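Local coordinates for protein tRNA dimethylallyltransferase (Staphylococcus epidermidis ATCC 12228, PDB 3D3Q) that probably transfers a dimethylallyl group from dimethylallyl diphosphate onto the adenine at position 37 of tRNAs that read codons beginning with uridine, at residues A[276-279]-A[280-284]. Numbering follows the deposited sequence.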
# COMPACT_ATOMS: atom_id res chain seq x y z
N TYR A 276 -5.86 -5.14 9.20
CA TYR A 276 -5.12 -5.25 7.96
C TYR A 276 -4.71 -3.89 7.44
O TYR A 276 -3.55 -3.65 7.13
CB TYR A 276 -5.96 -6.00 6.93
CG TYR A 276 -5.32 -6.14 5.57
CD1 TYR A 276 -5.40 -5.11 4.63
CD2 TYR A 276 -4.62 -7.29 5.23
CE1 TYR A 276 -4.82 -5.23 3.38
CE2 TYR A 276 -4.03 -7.43 3.99
CZ TYR A 276 -4.13 -6.40 3.06
OH TYR A 276 -3.57 -6.53 1.82
N ALA A 277 -5.68 -2.98 7.34
CA ALA A 277 -5.42 -1.64 6.85
C ALA A 277 -4.34 -0.98 7.69
O ALA A 277 -3.49 -0.25 7.17
CB ALA A 277 -6.69 -0.81 6.89
N LYS A 278 -4.39 -1.22 9.00
CA LYS A 278 -3.41 -0.63 9.91
C LYS A 278 -2.04 -1.20 9.66
O LYS A 278 -1.08 -0.45 9.48
CB LYS A 278 -3.81 -0.89 11.37
CG LYS A 278 -2.75 -0.46 12.38
CD LYS A 278 -3.32 -0.37 13.79
CE LYS A 278 -2.29 0.18 14.77
NZ LYS A 278 -2.91 0.68 16.05
N ARG A 279 -1.95 -2.52 9.65
CA ARG A 279 -0.67 -3.20 9.42
C ARG A 279 -0.00 -2.72 8.11
O ARG A 279 1.21 -2.55 8.05
CB ARG A 279 -0.87 -4.72 9.42
CG ARG A 279 0.41 -5.56 9.24
CD ARG A 279 0.34 -6.88 10.00
NE ARG A 279 -0.92 -7.55 9.86
CZ ARG A 279 -1.76 -8.12 10.73
NH1 ARG A 279 -2.83 -8.64 10.17
NH2 ARG A 279 -1.61 -8.19 12.05
N GLN A 280 -0.81 -2.49 7.08
CA GLN A 280 -0.30 -2.04 5.80
C GLN A 280 0.16 -0.60 5.84
O GLN A 280 1.08 -0.21 5.13
CB GLN A 280 -1.35 -2.20 4.72
CG GLN A 280 -0.85 -2.92 3.50
CD GLN A 280 -0.36 -4.32 3.84
OE1 GLN A 280 0.72 -4.74 3.41
NE2 GLN A 280 -1.15 -5.04 4.63
N LEU A 281 -0.49 0.20 6.67
CA LEU A 281 -0.14 1.61 6.78
C LEU A 281 1.18 1.67 7.54
O LEU A 281 2.09 2.41 7.17
CB LEU A 281 -1.24 2.35 7.54
CG LEU A 281 -1.48 3.84 7.30
CD1 LEU A 281 -0.19 4.59 7.57
CD2 LEU A 281 -1.95 4.08 5.86
N THR A 282 1.28 0.87 8.59
CA THR A 282 2.47 0.83 9.42
C THR A 282 3.72 0.46 8.63
O THR A 282 4.76 1.11 8.77
CB THR A 282 2.29 -0.17 10.57
OG1 THR A 282 1.13 0.19 11.34
CG2 THR A 282 3.50 -0.17 11.47
N TRP A 283 3.61 -0.57 7.79
CA TRP A 283 4.71 -1.05 6.96
C TRP A 283 5.23 0.02 5.99
O TRP A 283 6.43 0.23 5.88
CB TRP A 283 4.26 -2.27 6.14
CG TRP A 283 5.38 -3.16 5.70
CD1 TRP A 283 5.80 -4.31 6.31
CD2 TRP A 283 6.25 -2.96 4.58
NE1 TRP A 283 6.87 -4.83 5.64
CE2 TRP A 283 7.17 -4.03 4.57
CE3 TRP A 283 6.34 -2.00 3.57
CZ2 TRP A 283 8.17 -4.15 3.62
CZ3 TRP A 283 7.34 -2.11 2.62
CH2 TRP A 283 8.24 -3.19 2.64
N PHE A 284 4.31 0.67 5.28
CA PHE A 284 4.67 1.70 4.32
C PHE A 284 5.27 2.93 4.97
O PHE A 284 5.70 3.85 4.29
CB PHE A 284 3.46 2.11 3.47
CG PHE A 284 3.25 1.23 2.27
CD1 PHE A 284 4.22 1.15 1.28
CD2 PHE A 284 2.09 0.46 2.14
CE1 PHE A 284 4.04 0.32 0.18
CE2 PHE A 284 1.90 -0.38 1.04
CZ PHE A 284 2.88 -0.45 0.06
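One face of the Tyr276 ring receives the amide nitrogen of Gln280, one helical turn further on: NE2 lies over that face, offset toward the rim, with Tyr276 CZ its nearest ring atom at 3.6 Å. Ring and amide planes are inclined by 34°, and the amide meets the ring by its nitrogen alone. Tyr276 swings its ring toward Gln280 because CG stands anti to the backbone nitrogen (chi1 178°), while a bend at chi2 of Gln280 turns NE2 back toward the ring; OE1 takes a weak hydrogen bond from Gly106 N, which would help hold the amide's rotation. This stretch illustrates how i to i+4 spacing brings side chains together on the outside of an alpha helix, alongside its backbone bonds: Gln280 N donates to Tyr276 O at 3.0 Å, and Trp283 N to Arg279 O at 3.1 Å. Lys278 O is gripped twice by Thr282, through its N at 2.8 Å and through its OG1 at 3.0 Å. The hydroxyl reaches this oxygen from above the carbonyl plane, whereas the backbone N-H of Thr282 arrives nearly end-on, a common way for a helical threonine to satisfy its own side chain. Residues 276-284 belong to helix 262-286, and from Lys278 onward they fall in a region that probably meets substrate tRNA; Tyr276 and Gln280 touch Thr105 just ahead of helix 106-113, Ala277 and Lys278 pack on helix 207-224, and Leu281 approaches Pro15, in the predicted ATP-binding loop after strand 8-13.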